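Endo-1,4-beta-Xylanase (Pseudoalteromonas haloplanktis, PDB 1XWQ) probably hydrolyses internal beta-1,4 linkages of xylan, as a family 8 glycoside hydrolase that binds xylose units in its cleft. Local coordinates at residues 201-206 and 279-284; 76-81 and 379-384; 22-27 and 360-365. The protein carries 1 engineered substitution. All coordinates share one frame; numbering follows the deposited sequence. Where two conformers were deposited one is given.

Contact 1: residues 201-206 and 279-284; sequences PSYHIP and EFDAWR. With XYP (beta-D-xylopyranose), chain B; XYP (beta-D-xylopyranose), chain C.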
# COMPACT_ATOMS: atom_id res chain seq x y z
N PRO A 201 0.66 9.98 5.55
CA PRO A 201 -0.51 9.94 4.66
C PRO A 201 -0.64 8.64 3.86
O PRO A 201 -1.77 8.15 3.71
CB PRO A 201 -0.29 11.15 3.74
CG PRO A 201 0.38 12.13 4.62
CD PRO A 201 1.33 11.29 5.49
N SER A 202 0.47 8.07 3.40
CA SER A 202 0.46 6.82 2.62
C SER A 202 -0.09 5.60 3.37
O SER A 202 -0.46 4.60 2.74
CB SER A 202 1.85 6.50 2.06
OG SER A 202 2.70 5.93 3.04
N TYR A 203 -0.13 5.68 4.70
CA TYR A 203 -0.67 4.60 5.53
C TYR A 203 -2.20 4.64 5.58
O TYR A 203 -2.84 3.68 6.03
CB TYR A 203 -0.13 4.67 6.96
CG TYR A 203 1.38 4.50 7.12
CD1 TYR A 203 2.23 4.36 6.01
CD2 TYR A 203 1.94 4.49 8.38
CE1 TYR A 203 3.62 4.21 6.18
CE2 TYR A 203 3.32 4.33 8.57
CZ TYR A 203 4.14 4.19 7.46
OH TYR A 203 5.50 4.05 7.66
N HIS A 204 -2.79 5.74 5.14
CA HIS A 204 -4.24 5.92 5.23
C HIS A 204 -4.99 5.27 4.07
O HIS A 204 -4.88 5.70 2.93
CB HIS A 204 -4.56 7.40 5.34
CG HIS A 204 -4.23 7.98 6.68
ND1 HIS A 204 -5.19 8.25 7.62
CD2 HIS A 204 -3.04 8.31 7.24
CE1 HIS A 204 -4.62 8.73 8.71
NE2 HIS A 204 -3.31 8.77 8.51
N ILE A 205 -5.74 4.21 4.38
CA ILE A 205 -6.60 3.54 3.40
C ILE A 205 -7.98 3.39 4.04
O ILE A 205 -8.29 2.34 4.61
CB ILE A 205 -6.04 2.15 2.97
CG1 ILE A 205 -4.55 2.24 2.61
CG2 ILE A 205 -6.83 1.60 1.78
CD1 ILE A 205 -3.66 1.37 3.47
N PRO A 206 -8.79 4.44 3.98
CA PRO A 206 -10.06 4.49 4.72
C PRO A 206 -10.97 3.29 4.45
O PRO A 206 -11.59 2.81 5.40
CB PRO A 206 -10.69 5.79 4.24
CG PRO A 206 -9.50 6.65 3.92
CD PRO A 206 -8.55 5.70 3.23
N GLU A 279 7.75 12.01 -1.88
CA GLU A 279 8.77 11.03 -2.20
C GLU A 279 8.13 9.64 -2.30
O GLU A 279 6.93 9.53 -2.58
CB GLU A 279 9.91 11.05 -1.15
CG GLU A 279 9.45 11.15 0.31
CD GLU A 279 8.46 10.06 0.69
OE1 GLU A 279 8.89 8.98 1.16
OE2 GLU A 279 7.24 10.27 0.49
N PHE A 280 8.91 8.60 -2.04
CA PHE A 280 8.50 7.22 -2.27
C PHE A 280 7.23 6.77 -1.54
O PHE A 280 6.36 6.16 -2.15
CB PHE A 280 9.69 6.28 -2.01
CG PHE A 280 10.97 6.77 -2.65
CD1 PHE A 280 11.91 7.49 -1.92
CD2 PHE A 280 11.20 6.55 -4.01
CE1 PHE A 280 13.07 7.97 -2.52
CE2 PHE A 280 12.37 7.02 -4.62
CZ PHE A 280 13.30 7.74 -3.88
N ASP A 281 7.12 7.09 -0.25
CA ASP A 281 5.87 6.84 0.50
C ASP A 281 4.71 7.61 -0.15
O ASP A 281 3.66 7.03 -0.44
CB ASP A 281 6.00 7.29 1.95
CG ASP A 281 6.69 6.27 2.84
OD1 ASP A 281 7.53 5.48 2.36
OD2 ASP A 281 6.44 6.21 4.06
N ALA A 282 4.92 8.90 -0.37
CA ALA A 282 3.86 9.79 -0.88
C ALA A 282 3.25 9.36 -2.22
O ALA A 282 2.09 9.67 -2.48
CB ALA A 282 4.33 11.23 -0.94
N TRP A 283 4.02 8.65 -3.05
CA TRP A 283 3.50 8.12 -4.32
C TRP A 283 2.17 7.41 -4.11
O TRP A 283 1.27 7.50 -4.94
CB TRP A 283 4.43 7.07 -4.92
CG TRP A 283 5.76 7.52 -5.40
CD1 TRP A 283 6.26 8.80 -5.45
CD2 TRP A 283 6.78 6.67 -5.92
NE1 TRP A 283 7.54 8.78 -5.96
CE2 TRP A 283 7.88 7.48 -6.26
CE3 TRP A 283 6.88 5.28 -6.13
CZ2 TRP A 283 9.06 6.97 -6.78
CZ3 TRP A 283 8.06 4.77 -6.64
CH2 TRP A 283 9.13 5.61 -6.96
N ARG A 284 2.08 6.69 -2.98
CA ARG A 284 0.95 5.82 -2.69
C ARG A 284 -0.33 6.56 -2.30
O ARG A 284 -1.42 5.98 -2.37
CB ARG A 284 1.30 4.84 -1.57
CG ARG A 284 2.47 3.94 -1.89
CD ARG A 284 2.49 2.64 -1.12
NE ARG A 284 2.48 2.80 0.34
CZ ARG A 284 3.57 2.99 1.09
NH1 ARG A 284 4.75 3.11 0.52
NH2 ARG A 284 3.46 3.08 2.40
C1 XYP B . 11.31 2.53 -0.73
C2 XYP B . 11.16 1.37 0.22
C3 XYP B . 9.78 1.34 0.88
C4 XYP B . 9.36 2.71 1.40
C5 XYP B . 9.60 3.75 0.30
O2 XYP B . 11.37 0.16 -0.47
O3 XYP B . 9.82 0.39 1.92
O4 XYP B . 7.99 2.73 1.77
O5 XYP B . 10.95 3.69 -0.12
C1 XYP C . 14.41 3.76 -4.72
C2 XYP C . 14.85 4.46 -3.46
C3 XYP C . 14.44 3.67 -2.21
C4 XYP C . 12.96 3.34 -2.26
C5 XYP C . 12.64 2.64 -3.59
O2 XYP C . 16.25 4.61 -3.44
O3 XYP C . 14.73 4.43 -1.05
O4 XYP C . 12.68 2.49 -1.16
O5 XYP C . 13.08 3.44 -4.69
O HOH W 1 0.31 2.01 1.89
O HOH W 2 7.33 4.49 5.72
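Ser202 lies against one face of the Arg284 guanidinium and against the backbone of Asp281. Its OG comes to 3.0 Å from Arg284 NH2, but from above the plane, an angle too poor for a hydrogen bond. With chi1 at 79°, OG sits between its own backbone N and carbonyl carbon, and its hydrogen-bond partner is Asp200 OD1. Ser202 CB packs on the carbonyl of Asp281, 3.1 Å from Asp281 O. The Tyr203 ring approaches the same guanidinium differently: the two planes are only 14° apart, and Tyr203 CE1 meets Arg284 NH2 edge to edge at 3.9 Å. NH2 itself makes a salt bridge with Asp144, and NH1 is hydrogen-bonded to Tyr381 OH.

Two waters join the segments. Water 1 accepts from Arg284 NE and donates to Ser202 O, 2.8 Å from each atom. Water 2 is 2.7 Å from Tyr203 OH and donates to Asp281 OD2 over 2.6 Å, so the phenol and the carboxylate are coupled through solvent. The other carboxylate oxygen, Asp281 OD1, accepts a 2.8 Å bond from O4 of the chain B xylose. Next to it, the Phe280 ring lies with one face against the chain C sugar.

Behind these groups stands Glu279, whose two carboxylate oxygens each take one backbone N-H: OE1 that of Asp281, OE2 that of Ala282, the latter with an N-H...O angle of 164°. This pairing is consistent with a turn held so that Asp281 faces the sugar.

In the (alpha/alpha)6 barrel of family 8, the contact joins the loop before helix 206-215 to the start of helix 283-296, with helix 143-160 against Tyr203 and Ile205 and helix 219-243 against Pro201 and His204.

Contact 2: residues 76-81 and 379-384; sequences RTQGQS and RYYNGS. Engineered in segment 76-81: Gln78 (natural residue Glu). With XYP (beta-D-xylopyranose), chain B; XYP (beta-D-xylopyranose), chain D.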
# COMPACT_ATOMS: atom_id res chain seq x y z
N ARG A 76 10.93 -6.80 4.31
CA ARG A 76 10.09 -5.76 4.91
C ARG A 76 8.65 -6.23 5.11
O ARG A 76 8.12 -6.98 4.29
CB ARG A 76 10.13 -4.50 4.05
CG ARG A 76 11.52 -3.92 3.93
CD ARG A 76 11.65 -2.62 3.15
NE ARG A 76 13.05 -2.21 3.16
CZ ARG A 76 13.49 -0.96 3.07
NH1 ARG A 76 12.63 0.05 2.94
NH2 ARG A 76 14.79 -0.72 3.11
N THR A 77 8.02 -5.77 6.19
CA THR A 77 6.62 -6.12 6.45
C THR A 77 5.70 -5.53 5.39
O THR A 77 4.68 -6.13 5.04
CB THR A 77 6.16 -5.67 7.86
OG1 THR A 77 6.54 -4.30 8.09
CG2 THR A 77 6.90 -6.45 8.93
N GLN A 78 6.07 -4.36 4.89
CA GLN A 78 5.36 -3.72 3.80
C GLN A 78 5.24 -4.62 2.56
O GLN A 78 4.13 -4.92 2.11
CB GLN A 78 6.05 -2.39 3.50
CG GLN A 78 5.69 -1.77 2.21
CD GLN A 78 6.64 -0.67 1.85
OE1 GLN A 78 7.65 -0.92 1.17
NE2 GLN A 78 6.34 0.55 2.30
N GLY A 79 6.38 -5.08 2.04
CA GLY A 79 6.38 -5.99 0.89
C GLY A 79 5.72 -7.33 1.18
O GLY A 79 5.00 -7.87 0.33
N GLN A 80 5.96 -7.87 2.38
CA GLN A 80 5.37 -9.14 2.79
C GLN A 80 3.84 -9.09 2.77
O GLN A 80 3.18 -9.97 2.23
CB GLN A 80 5.86 -9.53 4.19
CG GLN A 80 5.68 -11.01 4.55
CD GLN A 80 6.70 -11.91 3.86
OE1 GLN A 80 7.56 -11.44 3.12
NE2 GLN A 80 6.61 -13.21 4.13
N SER A 81 3.30 -8.02 3.36
CA SER A 81 1.86 -7.86 3.49
C SER A 81 1.20 -7.57 2.13
O SER A 81 0.10 -8.06 1.85
CB SER A 81 1.57 -6.74 4.48
OG SER A 81 2.01 -5.48 4.02
N ARG A 379 13.46 -3.26 -8.42
CA ARG A 379 12.14 -3.83 -8.66
C ARG A 379 11.31 -4.11 -7.41
O ARG A 379 10.10 -4.36 -7.53
CB ARG A 379 12.23 -5.10 -9.52
CG ARG A 379 12.79 -6.33 -8.81
CD ARG A 379 12.84 -7.53 -9.75
NE ARG A 379 13.35 -8.76 -9.16
CZ ARG A 379 14.64 -9.10 -9.09
NH1 ARG A 379 15.60 -8.28 -9.51
NH2 ARG A 379 14.97 -10.27 -8.56
N TYR A 380 11.91 -4.10 -6.22
CA TYR A 380 11.12 -4.34 -5.01
C TYR A 380 9.93 -3.39 -4.93
O TYR A 380 8.78 -3.82 -4.89
CB TYR A 380 11.93 -4.25 -3.71
CG TYR A 380 11.05 -4.07 -2.50
CD1 TYR A 380 10.26 -5.12 -2.02
CD2 TYR A 380 10.95 -2.83 -1.85
CE1 TYR A 380 9.42 -4.95 -0.92
CE2 TYR A 380 10.11 -2.65 -0.75
CZ TYR A 380 9.34 -3.72 -0.29
OH TYR A 380 8.51 -3.56 0.80
N TYR A 381 10.21 -2.09 -4.89
CA TYR A 381 9.16 -1.11 -4.67
C TYR A 381 8.33 -0.92 -5.93
O TYR A 381 7.09 -0.93 -5.88
CB TYR A 381 9.75 0.21 -4.15
CG TYR A 381 8.71 1.14 -3.57
CD1 TYR A 381 7.88 0.72 -2.53
CD2 TYR A 381 8.56 2.44 -4.05
CE1 TYR A 381 6.92 1.58 -1.99
CE2 TYR A 381 7.61 3.29 -3.52
CZ TYR A 381 6.79 2.86 -2.50
OH TYR A 381 5.84 3.71 -1.97
N ASN A 382 9.01 -0.75 -7.07
CA ASN A 382 8.33 -0.63 -8.35
C ASN A 382 7.50 -1.86 -8.72
O ASN A 382 6.37 -1.73 -9.16
CB ASN A 382 9.33 -0.33 -9.46
CG ASN A 382 9.88 1.09 -9.37
OD1 ASN A 382 9.12 2.05 -9.27
ND2 ASN A 382 11.21 1.22 -9.40
N GLY A 383 8.09 -3.04 -8.52
CA GLY A 383 7.42 -4.30 -8.81
C GLY A 383 6.25 -4.59 -7.90
O GLY A 383 5.24 -5.11 -8.37
N SER A 384 6.38 -4.26 -6.61
CA SER A 384 5.28 -4.46 -5.65
C SER A 384 4.08 -3.59 -6.01
O SER A 384 2.95 -4.07 -6.04
CB SER A 384 5.74 -4.16 -4.22
OG SER A 384 6.70 -5.10 -3.77
C1 XYP B . 11.31 2.53 -0.73
C2 XYP B . 11.16 1.37 0.22
C3 XYP B . 9.78 1.34 0.88
C4 XYP B . 9.36 2.71 1.40
C5 XYP B . 9.60 3.75 0.30
O2 XYP B . 11.37 0.16 -0.47
O3 XYP B . 9.82 0.39 1.92
O4 XYP B . 7.99 2.73 1.77
O5 XYP B . 10.95 3.69 -0.12
O1 XYP D . 14.91 5.58 -10.17
C1 XYP D . 15.12 4.20 -9.92
C2 XYP D . 13.88 3.55 -9.34
C3 XYP D . 13.63 4.06 -7.91
C4 XYP D . 14.89 3.94 -7.05
C5 XYP D . 16.09 4.56 -7.77
O2 XYP D . 12.77 3.82 -10.17
O3 XYP D . 12.55 3.36 -7.33
O4 XYP D . 14.72 4.63 -5.82
O5 XYP D . 16.20 4.04 -9.09
O HOH W 3 4.89 -7.05 -2.59
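Tyr380 OH donates a hydrogen bond to Gln78 OE1 across the segments, 2.8 Å long and arriving on a lone pair in the carbonyl plane. Gln78 is engineered; the natural residue is glutamate. Tyr380 CG is anti to the backbone N (chi1 162°), which sends the ring across to helix 77-81. Water 3 adds a bridge, donating to Gly79 O and to Ser384 OG.

Further hydrogen bonds run to the chain B xylose. Its O3 donates to Gln78 OE1 at 2.6 Å and accepts from Arg76 NH1 at 3.0 Å. Gln78 NE2 gives a nearly linear bond to O4 of the same sugar, 2.8 Å long with an N-H...O angle of 178°. The Arg76 chain is extended from CG to NE, and a salt bridge from NE to Asp74 steadies the guanidinium while NH1 reaches the sugar.

Packing fills in the rest. Gly79 CA meets the edge of the Tyr380 ring, 3.7 Å from CE1; a CB at this glycine would fall 2.5 Å from Tyr380 CE1, a clash. The axes of the short segments pass 10.9 Å apart at 35°, a gap the Tyr380 ring bridges. The Tyr381 ring offers one face to the xylose.

Chemically, the Gln78 amide has its rotation settled by its partners: OE1 takes two hydroxyl protons, and NE2 faces an oxygen. The Tyr380 proton is thereby spent on OE1, so in this engineered variant Tyr380 orients the amide; the natural glutamate could not donate to O4 through an amide N-H.

Contact 3: residues 22-27 and 360-365; sequences QEMGKT and QANEFF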
# COMPACT_ATOMS: atom_id res chain seq x y z
N GLN A 22 -10.31 -2.21 -19.19
CA GLN A 22 -11.39 -2.44 -20.14
C GLN A 22 -12.02 -1.12 -20.61
O GLN A 22 -12.27 -0.94 -21.80
CB GLN A 22 -12.46 -3.34 -19.51
CG GLN A 22 -13.65 -3.70 -20.40
CD GLN A 22 -14.57 -4.71 -19.72
OE1 GLN A 22 -15.19 -4.41 -18.70
NE2 GLN A 22 -14.64 -5.91 -20.29
N GLU A 23 -12.26 -0.21 -19.66
CA GLU A 23 -12.77 1.13 -19.98
C GLU A 23 -11.85 1.81 -20.99
O GLU A 23 -12.32 2.45 -21.93
CB GLU A 23 -12.91 2.00 -18.73
CG GLU A 23 -13.94 1.50 -17.73
CD GLU A 23 -14.11 2.42 -16.53
OE1 GLU A 23 -13.60 3.57 -16.57
OE2 GLU A 23 -14.78 2.00 -15.55
N MET A 24 -10.54 1.64 -20.79
CA MET A 24 -9.51 2.21 -21.66
C MET A 24 -9.29 1.44 -22.96
O MET A 24 -8.38 1.76 -23.72
CB MET A 24 -8.18 2.31 -20.91
CG MET A 24 -8.21 3.20 -19.68
SD MET A 24 -8.90 4.86 -19.95
CE MET A 24 -7.70 5.56 -21.05
N GLY A 25 -10.10 0.41 -23.20
CA GLY A 25 -10.06 -0.33 -24.46
C GLY A 25 -8.89 -1.29 -24.62
O GLY A 25 -8.52 -1.64 -25.74
N LYS A 26 -8.32 -1.73 -23.50
CA LYS A 26 -7.22 -2.70 -23.54
C LYS A 26 -7.75 -4.11 -23.72
O LYS A 26 -8.90 -4.40 -23.37
CB LYS A 26 -6.35 -2.60 -22.27
CG LYS A 26 -5.75 -1.22 -22.04
CD LYS A 26 -5.07 -0.66 -23.29
CE LYS A 26 -4.32 0.62 -22.98
NZ LYS A 26 -4.16 1.49 -24.19
N THR A 27 -6.92 -4.97 -24.30
CA THR A 27 -7.28 -6.38 -24.51
C THR A 27 -6.32 -7.29 -23.74
O THR A 27 -5.27 -6.83 -23.26
CB THR A 27 -7.26 -6.74 -26.02
OG1 THR A 27 -5.99 -6.39 -26.58
CG2 THR A 27 -8.24 -5.86 -26.80
N GLN A 360 -6.42 13.29 -18.97
CA GLN A 360 -5.49 12.87 -17.92
C GLN A 360 -5.44 11.34 -17.87
O GLN A 360 -4.37 10.74 -17.89
CB GLN A 360 -5.97 13.41 -16.56
CG GLN A 360 -5.08 14.40 -15.82
CD GLN A 360 -5.73 14.89 -14.51
OE1 GLN A 360 -6.63 14.24 -13.96
NE2 GLN A 360 -5.27 16.03 -14.02
N ALA A 361 -6.62 10.73 -17.81
CA ALA A 361 -6.75 9.28 -17.71
C ALA A 361 -6.03 8.57 -18.85
O ALA A 361 -5.25 7.64 -18.62
CB ALA A 361 -8.21 8.89 -17.67
N ASN A 362 -6.29 9.01 -20.08
CA ASN A 362 -5.63 8.48 -21.26
C ASN A 362 -4.11 8.50 -21.14
O ASN A 362 -3.46 7.48 -21.35
CB ASN A 362 -6.10 9.23 -22.52
CG ASN A 362 -5.44 8.71 -23.78
OD1 ASN A 362 -4.55 9.36 -24.34
ND2 ASN A 362 -5.89 7.55 -24.25
N GLU A 363 -3.55 9.66 -20.78
CA GLU A 363 -2.10 9.81 -20.65
C GLU A 363 -1.53 8.95 -19.53
O GLU A 363 -0.59 8.18 -19.75
CB GLU A 363 -1.73 11.29 -20.43
N PHE A 364 -2.10 9.05 -18.33
CA PHE A 364 -1.56 8.32 -17.18
C PHE A 364 -1.77 6.82 -17.29
O PHE A 364 -0.88 6.05 -16.94
CB PHE A 364 -2.09 8.87 -15.86
CG PHE A 364 -1.35 10.10 -15.39
CD1 PHE A 364 -0.14 9.98 -14.70
CD2 PHE A 364 -1.84 11.37 -15.66
CE1 PHE A 364 0.56 11.12 -14.28
CE2 PHE A 364 -1.15 12.50 -15.25
CZ PHE A 364 0.05 12.38 -14.55
N PHE A 365 -2.92 6.39 -17.80
CA PHE A 365 -3.13 4.95 -17.93
C PHE A 365 -2.23 4.32 -18.98
O PHE A 365 -1.66 3.26 -18.74
CB PHE A 365 -4.59 4.56 -18.18
CG PHE A 365 -4.80 3.08 -18.06
CD1 PHE A 365 -5.02 2.49 -16.81
CD2 PHE A 365 -4.68 2.25 -19.18
CE1 PHE A 365 -5.17 1.11 -16.68
CE2 PHE A 365 -4.84 0.87 -19.06
CZ PHE A 365 -5.08 0.31 -17.82
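A Met-aromatic contact joins Met24, at the end of helix 20-23, to Phe365 on helix 358-369. The geometric evidence places the methionine chain over one face of the ring: Met24 CG is 4.0 Å from the Phe365 ring centroid and 25° off the normal, a CH-pi contact. The sulfur is more oblique, with Met24 SD 5.5 Å from that centroid at 35°. Between these two side chains the nearest carbons are Met24 CG and Phe365 CD2, 3.7 Å apart.

Bends at chi2 and chi3 fold the methionine back, so that Met24 CE reaches Asn362 CA at 3.6 Å. The same methyl lies 4.0 Å from Ala361 O. This side chain is described for one of two deposited conformers, and the methyl contacts are doubtful to that extent.

Lys26 comes from another direction. Its CG stands at the ring's edge, 3.8 Å from Phe365 CE2, with CE also in the ring plane. The aliphatic chain passes the phenyl rim before NZ bonds to Asn366 OD1, beyond Phe365 on the same helix. Phe365 points its ring outward from the helix, CG anti to the backbone N (chi1 -169°), into this corner. An alanine in place of Phe365 would probably open a gap beside Met24 CG and leave the Lys26 methylenes without the ring edge they lie along.

Between Met24 and Lys26 the chain turns at Gly25, whose positive phi and bonds back into the last turn make a Schellman motif; one of them is Gly25 N to Gln22 O, 2.9 Å.

Around this partly buried junction, Leu20 and Ala21 of helix 20-23 touch Phe365, Phe2 near the N-terminus touches Met24 and Ala361, and the ring of Trp369, one turn on, meets that of Phe365.

Contacts 1 and 2 adjoin, their centres about 14 Å apart, and both grip the chain B xylose. Tyr381 joins them: besides its bond to Arg284, its OH lies 2.5 Å from Phe280 O, a probable hydrogen bond. Contact 3 is peripheral, its centre about 23 Å from that of contact 1 and 25 Å from that of contact 2, its nearest atoms about 10 Å and about 13 Å from theirs. In sequence, 22-27, 76-81, 360-365 and 379-384 alternate between contacts 3 and 2, while both segments of contact 1 fall in between. Helices 358-369 and 379-392 are consecutive, so the chain's late helices serve both the N-terminal junction and the sugar-binding cleft.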